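Local coordinates for putative Lipoprotein (Shewanella oneidensis, PDB 3U24) that is of unknown function but binds zinc and belongs to a family grouped with the metallopeptidases, consistent with a peptidase-like metal centre, at residues S321-Q326 against I404-E409; H399-I404 against Y466-R471; A410-Y415 against R447-E452. One frame throughout, in Å; residues are numbered along the deposited sequence.

Interaction 1: residues S321-Q326 against I404-E409; sequences SEVRKQ and ILNIHE. With ZN (zinc ion), chain J; ZN (zinc ion), chain F.
N406 reaches from helix 401-409 to Q326 on helix 319-337, and the two side-chain amides meet nearly at right angles, their planes 78° apart. N406 ND2 donates to Q326 OE1 at 2.7 Å; the acceptor lies close to the plane of the asparagine amide, but the donor stands well above the carbonyl plane of the glutamine. On its other branch N406 OD1 is hydrogen-bonded to Y377 OH and rests against V323 CG1 at 3.6 Å, so both polar atoms of this buried amide have partners. V323 turns CG1 to it by setting that methyl anti to the backbone N (chi1 -179°). The same helix 401-409 ends in the H408-E409 pair of a zinc site, consistent with the metallopeptidase clan to which this family is assigned: H408 NE2 binds the metal at 1.9 Å, and E409 OE2 accepts a hydrogen bond from the zinc-bound water at 2.6 Å. Behind the amide pair, Q326 NE2 donates to the anti lone pair of E322 OE2 at 2.9 Å, while E322 OE2 also binds a second zinc ion at a long 2.6 Å. With an alanine at Q326, N406 ND2 would probably lose its acceptor and E322 OE2 its amide donor.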
# COMPACT_ATOMS: atom_id res chain seq x y z
N SER A 321 22.63 -2.03 -13.23
CA SER A 321 23.54 -3.17 -13.27
C SER A 321 23.87 -3.75 -11.91
O SER A 321 24.03 -4.97 -11.81
CB SER A 321 24.87 -2.74 -13.87
OG SER A 321 24.68 -2.55 -15.24
N GLU A 322 23.99 -2.91 -10.87
CA GLU A 322 24.33 -3.45 -9.55
C GLU A 322 23.15 -4.29 -9.09
O GLU A 322 23.33 -5.38 -8.52
CB GLU A 322 24.69 -2.36 -8.53
CG GLU A 322 25.00 -2.82 -7.09
CD GLU A 322 26.17 -3.80 -6.99
OE1 GLU A 322 27.11 -3.69 -7.80
OE2 GLU A 322 26.17 -4.72 -6.13
N VAL A 323 21.95 -3.81 -9.40
CA VAL A 323 20.76 -4.56 -9.08
C VAL A 323 20.70 -5.88 -9.80
O VAL A 323 20.41 -6.90 -9.15
CB VAL A 323 19.45 -3.76 -9.33
CG1 VAL A 323 18.26 -4.62 -8.94
CG2 VAL A 323 19.42 -2.47 -8.50
N ARG A 324 20.99 -5.90 -11.11
CA ARG A 324 20.99 -7.16 -11.86
C ARG A 324 22.02 -8.14 -11.33
O ARG A 324 21.81 -9.35 -11.31
CB ARG A 324 21.33 -6.96 -13.33
CG ARG A 324 20.29 -6.27 -14.18
CD ARG A 324 20.47 -6.55 -15.68
NE ARG A 324 19.33 -5.97 -16.36
CZ ARG A 324 19.29 -4.76 -16.89
NH1 ARG A 324 20.37 -3.99 -16.94
NH2 ARG A 324 18.16 -4.32 -17.41
N LYS A 325 23.17 -7.63 -10.94
CA LYS A 325 24.23 -8.47 -10.38
C LYS A 325 23.81 -9.08 -9.02
O LYS A 325 24.08 -10.28 -8.73
CB LYS A 325 25.50 -7.62 -10.26
CG LYS A 325 26.74 -8.28 -9.67
CD LYS A 325 27.90 -7.29 -9.61
CE LYS A 325 29.13 -7.89 -8.92
NZ LYS A 325 28.87 -8.18 -7.47
N GLN A 326 23.07 -8.31 -8.22
CA GLN A 326 22.73 -8.73 -6.84
C GLN A 326 21.68 -9.83 -6.80
O GLN A 326 21.77 -10.73 -5.96
CB GLN A 326 22.26 -7.55 -5.98
CG GLN A 326 23.42 -6.74 -5.47
CD GLN A 326 23.02 -5.66 -4.50
OE1 GLN A 326 21.91 -5.67 -3.95
NE2 GLN A 326 23.92 -4.70 -4.29
N ILE A 404 19.62 -4.79 1.18
CA ILE A 404 18.37 -4.94 1.91
C ILE A 404 17.12 -4.64 1.08
O ILE A 404 16.12 -5.35 1.19
CB ILE A 404 18.38 -4.07 3.18
CG1 ILE A 404 19.42 -4.61 4.14
CG2 ILE A 404 17.02 -4.07 3.87
CD1 ILE A 404 19.76 -3.55 5.16
N LEU A 405 17.17 -3.61 0.24
CA LEU A 405 16.05 -3.32 -0.67
C LEU A 405 15.77 -4.49 -1.64
O LEU A 405 14.60 -4.81 -1.93
CB LEU A 405 16.32 -2.05 -1.52
CG LEU A 405 15.27 -1.66 -2.59
CD1 LEU A 405 13.97 -1.18 -1.94
CD2 LEU A 405 15.80 -0.62 -3.59
N ASN A 406 16.82 -5.09 -2.16
CA ASN A 406 16.67 -6.19 -3.10
C ASN A 406 16.17 -7.48 -2.40
O ASN A 406 15.47 -8.27 -3.02
CB ASN A 406 17.99 -6.42 -3.87
CG ASN A 406 18.28 -5.30 -4.88
OD1 ASN A 406 17.35 -4.69 -5.44
ND2 ASN A 406 19.60 -5.03 -5.10
N ILE A 407 16.50 -7.66 -1.13
CA ILE A 407 15.92 -8.73 -0.34
C ILE A 407 14.42 -8.49 -0.20
O ILE A 407 13.62 -9.42 -0.47
CB ILE A 407 16.61 -8.85 1.03
CG1 ILE A 407 18.06 -9.39 0.82
CG2 ILE A 407 15.79 -9.70 1.99
CD1 ILE A 407 18.92 -9.41 2.08
N HIS A 408 14.05 -7.28 0.21
CA HIS A 408 12.66 -6.90 0.47
C HIS A 408 11.84 -7.06 -0.78
O HIS A 408 10.75 -7.61 -0.76
CB HIS A 408 12.58 -5.45 0.98
CG HIS A 408 11.17 -4.92 1.22
ND1 HIS A 408 10.68 -4.70 2.44
CD2 HIS A 408 10.14 -4.57 0.32
CE1 HIS A 408 9.37 -4.23 2.34
NE2 HIS A 408 9.05 -4.15 1.07
N GLU A 409 12.35 -6.54 -1.88
CA GLU A 409 11.56 -6.45 -3.11
C GLU A 409 11.58 -7.70 -3.96
O GLU A 409 10.60 -8.03 -4.60
CB GLU A 409 12.05 -5.26 -3.98
CG GLU A 409 11.76 -3.92 -3.37
CD GLU A 409 10.28 -3.64 -3.31
OE1 GLU A 409 9.55 -4.26 -4.11
OE2 GLU A 409 9.84 -2.82 -2.47
ZN ZN J . 28.11 -6.00 -4.99
ZN ZN F . 7.30 -3.85 0.44
O HOH W 1 7.66 -2.35 -1.04
O HOH W 2 29.40 -4.10 -4.74
O HOH W 3 27.30 -6.56 -2.61

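Interaction 2: residues H399-I404 against Y466-R471; sequences HWILQI and YKWNLR. With ZN (zinc ion), chain I; ZN (zinc ion), chain G.
W468 packs its indole against I401 and I404, bringing helix 459-485 up to helix 401-409. CG stands anti to the backbone N of W468 (chi1 -165°), which carries the ring across to the two isoleucines. At the root, W468 CB has I401 CD1 4.0 Å away. On the pyrrole side, CD1 of W468 meets I404 CG2 at 3.5 Å, and NE1 is just as near; this methyl sits over one face of the indole. NE1 also makes a weak hydrogen bond to E446 OE2. Further out on the six-membered ring, I401 CG2 approaches obliquely, 3.7 Å from W468 CE3 and 3.5 Å from CZ3, with CH2 a little farther off. The face opposite I404 is taken by R471, whose NH2 lies 3.4 Å above the ring plane over its centre, so the indole is clamped between an aliphatic branch and a guanidinium group. At the start of 399-404, H399 bridges two zinc ions, through ND1 at 2.4 Å and NE2 at 2.0 Å, well away from the packed faces. E446 also accepts from ND1 of the zinc ligand H408, so the tryptophan touches, through that weak bond, a carboxylate in the second shell of the metal. Its backing of the histidine-bearing helix is consistent with the helical metal centre of a zinc metallopeptidase-like fold.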
# COMPACT_ATOMS: atom_id res chain seq x y z
N HIS A 399 25.58 1.16 -0.11
CA HIS A 399 26.15 -0.18 -0.36
C HIS A 399 25.39 -1.25 0.38
O HIS A 399 25.15 -2.34 -0.14
CB HIS A 399 27.62 -0.18 0.08
CG HIS A 399 28.29 -1.53 -0.01
ND1 HIS A 399 28.66 -2.08 -1.20
CD2 HIS A 399 28.69 -2.41 0.97
CE1 HIS A 399 29.23 -3.27 -0.98
NE2 HIS A 399 29.23 -3.48 0.35
N TRP A 400 24.99 -0.96 1.61
CA TRP A 400 24.21 -1.88 2.41
C TRP A 400 22.72 -1.85 2.17
O TRP A 400 22.08 -2.91 2.02
CB TRP A 400 24.50 -1.68 3.87
CG TRP A 400 25.98 -1.84 4.18
CD1 TRP A 400 26.65 -3.02 4.47
CD2 TRP A 400 27.02 -0.81 4.20
NE1 TRP A 400 27.98 -2.78 4.70
CE2 TRP A 400 28.26 -1.47 4.56
CE3 TRP A 400 27.04 0.54 3.95
CZ2 TRP A 400 29.46 -0.80 4.64
CZ3 TRP A 400 28.23 1.22 4.09
CH2 TRP A 400 29.41 0.56 4.42
N ILE A 401 22.13 -0.66 2.10
CA ILE A 401 20.68 -0.56 2.03
C ILE A 401 20.18 -1.08 0.69
O ILE A 401 19.10 -1.62 0.62
CB ILE A 401 20.18 0.88 2.28
CG1 ILE A 401 20.39 1.30 3.75
CG2 ILE A 401 18.75 1.09 1.83
CD1 ILE A 401 19.70 0.49 4.82
N LEU A 402 20.95 -0.91 -0.38
CA LEU A 402 20.58 -1.45 -1.67
C LEU A 402 20.40 -2.99 -1.64
O LEU A 402 19.54 -3.52 -2.30
CB LEU A 402 21.61 -1.03 -2.73
CG LEU A 402 21.30 -1.47 -4.16
CD1 LEU A 402 19.87 -1.05 -4.57
CD2 LEU A 402 22.38 -0.97 -5.13
N GLN A 403 21.21 -3.68 -0.84
CA GLN A 403 21.13 -5.13 -0.71
C GLN A 403 19.86 -5.50 0.07
O GLN A 403 19.07 -6.34 -0.34
CB GLN A 403 22.38 -5.65 -0.00
CG GLN A 403 23.71 -5.44 -0.73
CD GLN A 403 24.88 -5.98 0.10
OE1 GLN A 403 24.94 -7.18 0.37
NE2 GLN A 403 25.78 -5.10 0.54
N ILE A 404 19.62 -4.79 1.18
CA ILE A 404 18.37 -4.94 1.91
C ILE A 404 17.12 -4.64 1.08
O ILE A 404 16.12 -5.35 1.19
CB ILE A 404 18.38 -4.07 3.18
CG1 ILE A 404 19.42 -4.61 4.14
CG2 ILE A 404 17.02 -4.07 3.87
CD1 ILE A 404 19.76 -3.55 5.16
N TYR A 466 19.37 -1.82 10.93
CA TYR A 466 18.65 -1.27 12.04
C TYR A 466 18.04 0.11 11.74
O TYR A 466 16.90 0.37 12.16
CB TYR A 466 19.52 -1.20 13.27
CG TYR A 466 19.77 -2.53 13.96
CD1 TYR A 466 18.74 -3.40 14.23
CD2 TYR A 466 21.05 -2.87 14.42
CE1 TYR A 466 18.95 -4.58 14.93
CE2 TYR A 466 21.29 -4.06 15.06
CZ TYR A 466 20.24 -4.90 15.34
OH TYR A 466 20.47 -6.08 15.99
N LYS A 467 18.72 0.97 10.98
CA LYS A 467 18.14 2.28 10.67
C LYS A 467 16.88 2.06 9.83
O LYS A 467 15.84 2.72 10.04
CB LYS A 467 19.11 3.23 9.94
CG LYS A 467 18.44 4.45 9.31
CD LYS A 467 19.35 5.22 8.37
CE LYS A 467 18.67 6.44 7.72
NZ LYS A 467 18.03 6.10 6.39
N TRP A 468 17.01 1.14 8.88
CA TRP A 468 15.90 0.73 8.03
C TRP A 468 14.75 0.15 8.83
O TRP A 468 13.61 0.52 8.63
CB TRP A 468 16.46 -0.28 7.05
CG TRP A 468 15.64 -0.64 5.85
CD1 TRP A 468 14.96 -1.83 5.62
CD2 TRP A 468 15.49 0.13 4.61
NE1 TRP A 468 14.38 -1.83 4.36
CE2 TRP A 468 14.66 -0.69 3.71
CE3 TRP A 468 15.91 1.39 4.18
CZ2 TRP A 468 14.29 -0.26 2.45
CZ3 TRP A 468 15.53 1.81 2.91
CH2 TRP A 468 14.75 1.00 2.06
N ASN A 469 15.03 -0.72 9.77
CA ASN A 469 13.99 -1.26 10.64
C ASN A 469 13.29 -0.16 11.43
O ASN A 469 12.06 -0.22 11.64
CB ASN A 469 14.59 -2.29 11.60
CG ASN A 469 13.58 -3.30 12.14
OD1 ASN A 469 13.63 -3.62 13.31
ND2 ASN A 469 12.70 -3.83 11.29
N LEU A 470 14.05 0.83 11.90
CA LEU A 470 13.43 1.95 12.63
C LEU A 470 12.33 2.68 11.83
O LEU A 470 11.35 3.15 12.40
CB LEU A 470 14.47 2.95 13.14
CG LEU A 470 15.26 2.50 14.37
CD1 LEU A 470 16.40 3.47 14.64
CD2 LEU A 470 14.34 2.39 15.59
N ARG A 471 12.47 2.76 10.51
CA ARG A 471 11.43 3.35 9.65
C ARG A 471 10.07 2.68 9.93
O ARG A 471 9.02 3.33 10.06
CB ARG A 471 11.82 3.11 8.19
CG ARG A 471 11.48 4.19 7.16
CD ARG A 471 12.31 3.95 5.86
NE ARG A 471 11.62 3.09 4.87
CZ ARG A 471 11.61 1.74 4.81
NH1 ARG A 471 10.92 1.13 3.84
NH2 ARG A 471 12.28 0.97 5.69
ZN ZN I . 28.44 -1.22 -3.45
ZN ZN G . 30.05 -5.11 1.29
O HOH W 4 28.20 -5.87 2.31
O HOH W 5 31.06 -4.37 3.11
O HOH W 6 26.33 -0.87 -4.08

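Interaction 3: residues A410-Y415 against R447-E452; sequences AIPGHY and RMMLEE. With ZN (zinc ion), chain F.
P412, entered through a cis peptide bond in the loop between helices 401-409 and 414-423, comes closest to M449 on helix 435-451, their CA atoms 8.6 Å apart. Both methionines of this contact are selenomethionines in the crystallised protein. The CD side of the proline ring meets M449 end on: P412 CD lies 3.8 Å from M449 SE and 3.9 Å from M449 CG. M449 bends at chi2 and chi3, which folds the selenium and terminal methyl against the ring, and its CE comes within 4.2 Å of I411 O. The neighbouring M448 crosses obliquely, touching with its methyl alone, CE to P412 CG at 3.9 Å. Its CG stands anti to the backbone N (chi1 -179°), and two further bends bring that methyl round to the proline. From here the chain passes G413, the N-cap of helix 414-423, to H414, whose NE2 binds zinc at 2.1 Å beside H408 and E439. P412 O accepts a hydrogen bond from W441 NE1, another tie to helix 435-451, which also supplies the ligand E439. Across the contact itself the chemistry is apolar: selenium, methyl and ring carbons meet without directional bonds, so van der Waals fit and burial hold the proline against the two methionines, while polar ties come from outside the contact, among them P412 O to W441, the backbone bond of H414 to H408, and the zinc.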
# COMPACT_ATOMS: atom_id res chain seq x y z
N ALA A 410 12.68 -8.43 -3.93
CA ALA A 410 12.89 -9.50 -4.89
C ALA A 410 13.07 -10.86 -4.21
O ALA A 410 12.18 -11.70 -4.26
CB ALA A 410 14.09 -9.17 -5.80
N ILE A 411 14.21 -11.10 -3.59
CA ILE A 411 14.49 -12.45 -3.14
C ILE A 411 15.04 -12.48 -1.74
O ILE A 411 16.06 -11.89 -1.50
CB ILE A 411 15.44 -13.13 -4.16
CG1 ILE A 411 14.55 -13.78 -5.24
CG2 ILE A 411 16.35 -14.15 -3.46
CD1 ILE A 411 15.08 -13.75 -6.64
N PRO A 412 14.34 -13.15 -0.80
CA PRO A 412 13.12 -13.90 -0.89
C PRO A 412 11.88 -13.11 -0.45
O PRO A 412 10.91 -13.70 0.07
CB PRO A 412 13.38 -15.03 0.07
CG PRO A 412 14.10 -14.38 1.19
CD PRO A 412 14.98 -13.35 0.51
N GLY A 413 11.88 -11.79 -0.69
CA GLY A 413 10.73 -10.94 -0.35
C GLY A 413 9.56 -10.94 -1.34
O GLY A 413 9.00 -12.03 -1.71
N HIS A 414 9.17 -9.75 -1.82
CA HIS A 414 7.92 -9.66 -2.60
C HIS A 414 7.82 -10.57 -3.76
O HIS A 414 6.78 -11.18 -3.94
CB HIS A 414 7.64 -8.25 -3.08
CG HIS A 414 7.23 -7.33 -2.00
ND1 HIS A 414 6.36 -7.70 -1.03
CD2 HIS A 414 7.58 -6.03 -1.74
CE1 HIS A 414 6.19 -6.67 -0.20
NE2 HIS A 414 6.90 -5.64 -0.67
N TYR A 415 8.86 -10.70 -4.57
CA TYR A 415 8.70 -11.49 -5.81
C TYR A 415 8.51 -12.97 -5.45
O TYR A 415 7.62 -13.64 -6.01
CB TYR A 415 9.87 -11.31 -6.79
CG TYR A 415 9.84 -12.24 -7.99
CD1 TYR A 415 8.91 -12.08 -8.97
CD2 TYR A 415 10.76 -13.30 -8.12
CE1 TYR A 415 8.86 -12.92 -10.05
CE2 TYR A 415 10.72 -14.14 -9.22
CZ TYR A 415 9.75 -13.94 -10.18
OH TYR A 415 9.67 -14.75 -11.34
N ARG A 447 15.25 -9.38 8.11
CA ARG A 447 15.78 -9.82 9.38
C ARG A 447 16.27 -11.26 9.30
O ARG A 447 17.39 -11.59 9.70
CB ARG A 447 14.72 -9.59 10.45
CG ARG A 447 14.91 -10.30 11.77
CD ARG A 447 15.99 -9.73 12.63
NE ARG A 447 15.62 -8.39 13.08
CZ ARG A 447 16.11 -7.76 14.16
NH1 ARG A 447 17.03 -8.35 14.95
NH2 ARG A 447 15.66 -6.52 14.42
N MSE A 448 15.42 -12.13 8.77
CA MSE A 448 15.73 -13.56 8.63
C MSE A 448 17.00 -13.75 7.81
O MSE A 448 17.86 -14.49 8.22
CB MSE A 448 14.55 -14.28 7.98
CG MSE A 448 14.71 -15.77 7.81
SE MSE A 448 15.58 -16.12 6.10
CE MSE A 448 14.11 -15.59 4.89
N MSE A 449 17.15 -13.07 6.67
CA MSE A 449 18.41 -13.22 5.87
C MSE A 449 19.68 -12.85 6.65
O MSE A 449 20.67 -13.56 6.55
CB MSE A 449 18.38 -12.39 4.60
CG MSE A 449 17.35 -12.85 3.62
SE MSE A 449 17.96 -14.43 2.62
CE MSE A 449 18.92 -13.43 1.17
N LEU A 450 19.64 -11.75 7.39
CA LEU A 450 20.78 -11.36 8.18
C LEU A 450 21.01 -12.35 9.30
O LEU A 450 22.16 -12.75 9.56
CB LEU A 450 20.63 -9.95 8.77
CG LEU A 450 20.66 -8.73 7.85
CD1 LEU A 450 20.69 -7.45 8.70
CD2 LEU A 450 21.87 -8.74 7.00
N GLU A 451 19.94 -12.77 9.97
CA GLU A 451 20.09 -13.78 11.05
C GLU A 451 20.72 -15.06 10.53
O GLU A 451 21.48 -15.71 11.28
CB GLU A 451 18.75 -14.13 11.72
CG GLU A 451 18.13 -13.01 12.56
CD GLU A 451 16.81 -13.41 13.21
OE1 GLU A 451 16.21 -14.45 12.83
OE2 GLU A 451 16.37 -12.67 14.13
N GLU A 452 20.43 -15.41 9.28
CA GLU A 452 20.96 -16.66 8.67
C GLU A 452 22.35 -16.46 8.09
O GLU A 452 22.91 -17.38 7.49
CB GLU A 452 20.03 -17.19 7.55
CG GLU A 452 18.71 -17.76 8.01
CD GLU A 452 18.87 -18.80 9.10
OE1 GLU A 452 19.57 -19.82 8.85
OE2 GLU A 452 18.28 -18.61 10.21
ZN ZN F . 7.30 -3.85 0.44
O HOH W 1 7.66 -2.35 -1.04

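In the fold
All three contacts are buried and lie on the same side of the chain's centre. Interactions 1 and 2 share helix 401-409 and I404: one approaches that helix from helix 319-337, the other from helix 459-485, and they touch where Q326 packs on L402 and Q403. Interaction 3 takes up the chain just past the end of the same helix, joined to interaction 1 by the backbone pair H408 O and H414 N and by a common zinc ion. Their chemistry differs: interaction 1 is chiefly polar, a relay of amides ending at a carboxylate, whereas interaction 2 is aromatic on aliphatic packing and interaction 3 is proline against bent selenomethionine chains.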